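Octaprenyl Pyrophosphate Synthase (Helicobacter pylori, PDB 3TC1) probably catalyses the stepwise condensation of isopentenyl pyrophosphate with an allylic prenyl pyrophosphate to build the forty-carbon octaprenyl pyrophosphate. Local coordinates at residues Ile13-Ile17 / Thr64-Met68; Leu122-Leu127 / Ser173-Leu177; Ala130-Leu134 / Asp161-Phe166. All blocks are in the same frame, centred on the assembly; numbering follows the deposited sequence.

Contact 1: residues Ile13-Ile17 / Thr64-Met68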
# COMPACT_ATOMS: atom_id res chain seq x y z
N ILE B 13 -13.97 12.13 1.44
CA ILE B 13 -13.00 11.22 2.05
C ILE B 13 -13.67 10.51 3.22
O ILE B 13 -13.55 9.29 3.37
CB ILE B 13 -11.77 11.99 2.57
CG1 ILE B 13 -11.01 12.63 1.41
CG2 ILE B 13 -10.85 11.04 3.33
CD1 ILE B 13 -9.86 13.54 1.85
N ALA B 14 -14.38 11.27 4.04
CA ALA B 14 -15.08 10.71 5.20
C ALA B 14 -16.15 9.71 4.77
O ALA B 14 -16.35 8.68 5.41
CB ALA B 14 -15.70 11.82 6.03
N SER B 15 -16.85 10.03 3.68
CA SER B 15 -17.89 9.14 3.18
C SER B 15 -17.28 7.84 2.66
O SER B 15 -17.82 6.76 2.90
CB SER B 15 -18.67 9.83 2.05
OG SER B 15 -19.35 10.97 2.54
N TRP B 16 -16.17 7.95 1.95
CA TRP B 16 -15.50 6.77 1.40
C TRP B 16 -14.98 5.86 2.51
O TRP B 16 -14.99 4.64 2.38
CB TRP B 16 -14.36 7.20 0.46
CG TRP B 16 -14.84 7.74 -0.87
CD1 TRP B 16 -16.13 7.97 -1.24
CD2 TRP B 16 -14.03 8.09 -2.00
NE1 TRP B 16 -16.18 8.44 -2.54
CE2 TRP B 16 -14.90 8.53 -3.02
CE3 TRP B 16 -12.65 8.07 -2.25
CZ2 TRP B 16 -14.44 8.95 -4.28
CZ3 TRP B 16 -12.19 8.49 -3.50
CH2 TRP B 16 -13.09 8.92 -4.49
N ILE B 17 -14.52 6.45 3.61
CA ILE B 17 -14.04 5.66 4.74
C ILE B 17 -15.22 4.93 5.36
O ILE B 17 -15.12 3.76 5.72
CB ILE B 17 -13.34 6.53 5.82
CG1 ILE B 17 -12.00 7.03 5.30
CG2 ILE B 17 -13.13 5.73 7.11
CD1 ILE B 17 -11.02 5.92 4.97
N THR B 64 -10.32 13.75 -4.44
CA THR B 64 -10.43 12.87 -3.28
C THR B 64 -9.44 11.72 -3.41
O THR B 64 -8.75 11.37 -2.46
CB THR B 64 -11.87 12.34 -3.13
OG1 THR B 64 -12.77 13.45 -3.01
CG2 THR B 64 -11.99 11.46 -1.89
N ILE B 65 -9.38 11.14 -4.61
CA ILE B 65 -8.46 10.04 -4.90
C ILE B 65 -7.02 10.50 -4.66
O ILE B 65 -6.23 9.80 -4.02
CB ILE B 65 -8.61 9.58 -6.38
CG1 ILE B 65 -9.94 8.85 -6.56
CG2 ILE B 65 -7.44 8.69 -6.79
CD1 ILE B 65 -10.30 8.60 -8.02
N VAL B 66 -6.68 11.68 -5.18
CA VAL B 66 -5.34 12.21 -5.01
C VAL B 66 -4.97 12.47 -3.54
O VAL B 66 -3.86 12.16 -3.11
CB VAL B 66 -5.15 13.50 -5.83
CG1 VAL B 66 -3.86 14.22 -5.41
CG2 VAL B 66 -5.08 13.16 -7.32
N GLU B 67 -5.90 13.03 -2.77
CA GLU B 67 -5.61 13.30 -1.36
C GLU B 67 -5.48 12.00 -0.55
O GLU B 67 -4.69 11.93 0.39
CB GLU B 67 -6.71 14.18 -0.75
CG GLU B 67 -6.84 15.59 -1.35
CD GLU B 67 -5.55 16.43 -1.24
OE1 GLU B 67 -4.62 16.03 -0.51
OE2 GLU B 67 -5.48 17.49 -1.89
N MET B 68 -6.25 10.98 -0.92
CA MET B 68 -6.17 9.71 -0.20
C MET B 68 -4.85 9.01 -0.48
O MET B 68 -4.28 8.36 0.40
CB MET B 68 -7.37 8.82 -0.55
CG MET B 68 -8.64 9.33 0.11
SD MET B 68 -10.07 8.29 -0.11
CE MET B 68 -9.65 6.91 0.95
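Trp16, Ile13 and Met68 carry most of the surface buried where the N-terminal helix crosses helix 53-80. The two short axes come within 11.0 Å at a crossing angle of -74°, a steep, well-spaced crossing that side chains must bridge. Trp16 loses the largest area. Its CA-to-CB bond points toward 64-68, and the indole lies with one face against Thr64: methyl CG2 of Thr64 sits 3.6 Å from the centroid of the Trp16 six-membered ring, only 22° off the normal, a CH-pi contact. The ring edge serves two further partners. Met68 SD approaches Trp16 CE3 to 3.4 Å in a Met-aromatic contact made from the side of the ring, and Ile65 CG1 lies 3.8 Å from Trp16 CH2. Thr64 can offer its methyl because its hydroxyl is turned back to the carbonyl of Leu60 on its own helix. Ile13, one turn before Ile17, meets the same Thr64 methyl: its CG1 is 3.6 Å from Thr64 CG2, its CD1 4.1 Å from Glu67 CB and its CG2 4.3 Å from Met68 CG. Glu67 gives only its aliphatic base here, since its carboxylate leads away to Ser40. Met68 extends between the two helices, and its CE meets Ile17 CD1 at 4.4 Å. The interface is thus apolar, part of the all-helical isoprenoid synthase fold. Helix 92-116 adds Phe108 against Ile17 and Met68 and a cation-pi partner, Lys111, for Trp16, while Phe29 of helix 23-29 packs on Ile13 and Ile17.

Contact 2: residues Leu122-Leu127 / Ser173-Leu177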
# COMPACT_ATOMS: atom_id res chain seq x y z
N LEU B 122 -6.76 6.39 -19.13
CA LEU B 122 -5.74 7.43 -19.20
C LEU B 122 -5.40 8.00 -17.83
O LEU B 122 -4.24 8.11 -17.46
CB LEU B 122 -6.17 8.57 -20.12
CG LEU B 122 -5.88 8.43 -21.61
CD1 LEU B 122 -6.31 9.69 -22.34
CD2 LEU B 122 -4.39 8.18 -21.82
N ILE B 123 -6.44 8.37 -17.09
CA ILE B 123 -6.25 8.93 -15.76
C ILE B 123 -5.80 7.83 -14.79
O ILE B 123 -4.88 8.04 -14.00
CB ILE B 123 -7.56 9.60 -15.26
CG1 ILE B 123 -7.82 10.87 -16.07
CG2 ILE B 123 -7.47 9.90 -13.77
CD1 ILE B 123 -9.20 11.46 -15.88
N ALA B 124 -6.43 6.66 -14.87
CA ALA B 124 -6.07 5.56 -13.99
C ALA B 124 -4.59 5.19 -14.12
O ALA B 124 -3.93 4.90 -13.13
CB ALA B 124 -6.93 4.33 -14.28
N GLN B 125 -4.08 5.20 -15.35
CA GLN B 125 -2.68 4.87 -15.57
C GLN B 125 -1.73 5.97 -15.11
O GLN B 125 -0.67 5.68 -14.57
CB GLN B 125 -2.43 4.55 -17.04
CG GLN B 125 -3.07 3.25 -17.50
CD GLN B 125 -2.56 2.79 -18.85
OE1 GLN B 125 -3.03 1.79 -19.39
NE2 GLN B 125 -1.58 3.50 -19.39
N ALA B 126 -2.11 7.22 -15.33
CA ALA B 126 -1.26 8.33 -14.92
C ALA B 126 -1.07 8.33 -13.41
O ALA B 126 0.05 8.43 -12.91
CB ALA B 126 -1.86 9.66 -15.38
N LEU B 127 -2.16 8.19 -12.67
CA LEU B 127 -2.04 8.18 -11.22
C LEU B 127 -1.46 6.89 -10.65
O LEU B 127 -0.65 6.95 -9.72
CB LEU B 127 -3.40 8.48 -10.57
CG LEU B 127 -3.89 9.92 -10.68
CD1 LEU B 127 -5.18 10.07 -9.91
CD2 LEU B 127 -2.84 10.89 -10.13
N SER B 173 -3.93 14.67 -14.86
CA SER B 173 -5.18 13.93 -14.76
C SER B 173 -6.40 14.85 -14.73
O SER B 173 -7.43 14.53 -15.33
CB SER B 173 -5.18 13.05 -13.52
OG SER B 173 -4.19 12.04 -13.63
N MET B 174 -6.30 15.99 -14.05
CA MET B 174 -7.44 16.91 -13.99
C MET B 174 -7.64 17.56 -15.36
O MET B 174 -8.78 17.76 -15.81
CB MET B 174 -7.22 17.99 -12.93
CG MET B 174 -8.41 18.94 -12.76
SD MET B 174 -9.94 18.12 -12.25
CE MET B 174 -9.71 18.07 -10.51
N ALA B 175 -6.53 17.87 -16.03
CA ALA B 175 -6.59 18.47 -17.35
C ALA B 175 -7.30 17.51 -18.31
O ALA B 175 -8.13 17.92 -19.12
CB ALA B 175 -5.18 18.78 -17.85
N ILE B 176 -6.95 16.22 -18.21
CA ILE B 176 -7.55 15.19 -19.05
C ILE B 176 -9.06 15.15 -18.79
O ILE B 176 -9.86 15.19 -19.72
CB ILE B 176 -6.96 13.79 -18.73
CG1 ILE B 176 -5.49 13.74 -19.18
CG2 ILE B 176 -7.77 12.70 -19.42
CD1 ILE B 176 -4.76 12.46 -18.76
N LEU B 177 -9.43 15.07 -17.51
CA LEU B 177 -10.83 15.02 -17.10
C LEU B 177 -11.61 16.23 -17.61
O LEU B 177 -12.74 16.09 -18.08
CB LEU B 177 -10.93 14.98 -15.57
CG LEU B 177 -12.34 14.88 -14.99
CD1 LEU B 177 -12.94 13.52 -15.33
CD2 LEU B 177 -12.30 15.08 -13.48
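Ile123 is the main bump of this interface, and the hollow that receives it is formed by Ser173, Ile176 and Leu177. Its CD1 lies 3.6 Å from the main-chain oxygen Ser173 O and 3.9 Å from Leu177 CB, in the side chain, while its CG1 rests 3.8 Å from Ile176 CG2. The filling is reciprocal: Ser173, a small residue pointing toward the facing helix, drops into the notch between Ile123, Ala126 and Leu127. Ser173 CB lies 3.9 Å from Ile123 CG2, and Ser173 OG lies 3.8 Å from Ala126 CB and 3.6 Å from Leu127 CG. The hydroxyl can sit among these carbons because it is bonded to the carbonyl of Ala169, one turn back on its own helix. The short axes are 9.7 Å apart and at 177°, so the helices run almost antiparallel and Ile123 and Ser173 face each other, their CA atoms 5.2 Å apart. Helices 121-144 and 152-177 follow each other in the chain and form a long helical hairpin of the isoprenoid synthase bundle; this contact joins the start of the first to the last turns of the second, far from the connecting loop. Toward solvent the seam thins out: Leu122 CB only touches Ile176 CD1, at 4.4 Å. Toward the interior, Leu62 of helix 53-80 and Leu116 of helix 92-116 close over Ile123 and Leu127. The CA-to-CB bond of Ala124 points away from the seam; Ser117 of the second subunit makes a weak hydrogen bond to the Ala124 carbonyl, and Lys118 of that subunit packs on Gln125.

Contact 3: residues Ala130-Leu134 / Asp161-Phe166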
# COMPACT_ATOMS: atom_id res chain seq x y z
N ALA B 130 2.10 7.03 -10.98
CA ALA B 130 2.68 8.00 -10.06
C ALA B 130 2.88 7.34 -8.70
O ALA B 130 3.85 7.62 -8.00
CB ALA B 130 1.77 9.23 -9.93
N VAL B 131 1.94 6.47 -8.32
CA VAL B 131 2.07 5.78 -7.04
C VAL B 131 3.26 4.80 -7.12
O VAL B 131 3.95 4.57 -6.14
CB VAL B 131 0.79 5.01 -6.66
CG1 VAL B 131 1.01 4.23 -5.37
CG2 VAL B 131 -0.37 5.98 -6.48
N LEU B 132 3.49 4.22 -8.30
CA LEU B 132 4.61 3.30 -8.48
C LEU B 132 5.92 4.07 -8.32
O LEU B 132 6.88 3.56 -7.75
CB LEU B 132 4.55 2.64 -9.86
CG LEU B 132 5.74 1.74 -10.21
CD1 LEU B 132 5.89 0.63 -9.18
CD2 LEU B 132 5.55 1.15 -11.60
N ARG B 133 5.97 5.29 -8.83
CA ARG B 133 7.18 6.09 -8.71
C ARG B 133 7.36 6.58 -7.28
O ARG B 133 8.48 6.71 -6.80
CB ARG B 133 7.15 7.25 -9.70
CG ARG B 133 7.13 6.73 -11.12
CD ARG B 133 7.28 7.84 -12.13
NE ARG B 133 8.55 8.52 -11.97
CZ ARG B 133 9.17 9.19 -12.94
NH1 ARG B 133 8.61 9.26 -14.14
NH2 ARG B 133 10.34 9.76 -12.71
N LEU B 134 6.26 6.86 -6.59
CA LEU B 134 6.34 7.29 -5.20
C LEU B 134 6.98 6.17 -4.37
O LEU B 134 7.78 6.42 -3.47
CB LEU B 134 4.94 7.59 -4.63
CG LEU B 134 4.16 8.79 -5.17
CD1 LEU B 134 2.75 8.76 -4.61
CD2 LEU B 134 4.88 10.08 -4.79
N ASP B 161 10.77 11.48 -8.09
CA ASP B 161 9.96 10.30 -7.79
C ASP B 161 9.04 10.45 -6.59
O ASP B 161 7.87 10.08 -6.65
CB ASP B 161 10.85 9.07 -7.58
CG ASP B 161 11.38 8.49 -8.88
OD1 ASP B 161 10.82 8.83 -9.94
OD2 ASP B 161 12.33 7.69 -8.84
N LYS B 162 9.56 10.99 -5.49
CA LYS B 162 8.76 11.14 -4.28
C LYS B 162 7.81 12.33 -4.23
O LYS B 162 6.81 12.28 -3.52
CB LYS B 162 9.66 11.21 -3.04
CG LYS B 162 10.27 9.89 -2.62
CD LYS B 162 10.85 9.98 -1.22
CE LYS B 162 9.76 10.29 -0.20
NZ LYS B 162 10.31 10.46 1.18
N THR B 163 8.11 13.39 -4.97
CA THR B 163 7.25 14.57 -4.92
C THR B 163 6.77 15.18 -6.23
O THR B 163 5.58 15.36 -6.43
CB THR B 163 7.94 15.72 -4.13
OG1 THR B 163 8.23 15.28 -2.79
CG2 THR B 163 7.03 16.94 -4.07
N ALA B 164 7.71 15.50 -7.12
CA ALA B 164 7.36 16.16 -8.37
C ALA B 164 6.40 15.45 -9.31
O ALA B 164 5.39 16.03 -9.72
CB ALA B 164 8.64 16.54 -9.11
N HIS B 165 6.71 14.21 -9.68
CA HIS B 165 5.87 13.46 -10.60
C HIS B 165 4.43 13.23 -10.17
O HIS B 165 3.54 13.15 -11.01
CB HIS B 165 6.53 12.12 -10.93
CG HIS B 165 7.70 12.24 -11.85
ND1 HIS B 165 7.59 12.73 -13.14
CD2 HIS B 165 9.02 11.96 -11.67
CE1 HIS B 165 8.78 12.75 -13.70
NE2 HIS B 165 9.67 12.29 -12.84
N PHE B 166 4.19 13.12 -8.87
CA PHE B 166 2.83 12.92 -8.38
C PHE B 166 2.00 14.18 -8.63
O PHE B 166 0.86 14.11 -9.08
CB PHE B 166 2.87 12.55 -6.89
CG PHE B 166 1.51 12.34 -6.28
CD1 PHE B 166 0.47 11.77 -7.01
CD2 PHE B 166 1.29 12.68 -4.95
CE1 PHE B 166 -0.78 11.55 -6.42
CE2 PHE B 166 0.05 12.46 -4.35
CZ PHE B 166 -0.99 11.89 -5.09
O HOH W 1 5.17 10.06 -8.42
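Backbones run nearly antiparallel here, at 162°, with axes only 8.3 Å apart and CA atoms of Leu134 and Lys162 as near as 4.6 Å. Helix 152-177 widens into a pi-type turn at 161-164, where Thr163 has a phi of -130°. The Asp161 carbonyl faces the other helix: its O lies 3.5 Å from Leu134 CA in a CA-H...O contact, and water 1 donates both to Asp161 O at 3.2 Å and to Ala130 O at 2.8 Å, bridging the two main chains. The distorted turn falls on the Lys-Thr pair, Lys162 and Thr163, that in related trans-prenyltransferases lies beside the substrate pyrophosphate; consistent with this, the Lys162 side chain is about 9 Å from a bound magnesium ion. Lys162 NZ is held in a salt bridge by Glu138. Among the side chains, Arg133 buries the most surface. Its NE, at 3.1 Å, and NH2, at 3.0 Å, both donate to Asp161 OD1 in a salt bridge, although the position of NH2 is less certain because it crowds His165. The other carboxylate oxygen, Asp161 OD2, pairs with Arg136. His165 lies over one face of the guanidinium and directs ND1 to Glu168. On the interior side the chemistry turns apolar. Leu134 CD2 is 3.2 Å from Lys162 O, a tight fit, and 3.8 Å from Phe166 CB, while Leu134 CD1 covers one face of the Phe166 ring. Ala130 CB meets Phe166 CD1 at 4.1 Å, and the ring reaches on to Val66, Ile69 and Gln70 of helix 53-80.

Contacts 2 and 3 are two levels of one helical hairpin, 121-144 with 152-177, and contact 3 is nested inside the loop that contact 2 closes; contact 1 instead lays the N-terminal helix on helix 53-80. That helix ties all three: Val66 packs on Leu127 of contact 2 and on Phe166 of contact 3. Contact 1 is the most buried and contact 2 reaches the surface, yet both lie 17 to 19 Å from the chain centre and are mainly apolar. Contact 3, closer to the chain centre (about 9 Å between centres) and with Lys162 about 9 Å from a bound magnesium ion, adds charge and water. Segments of contacts 2 and 3 also touch the second subunit.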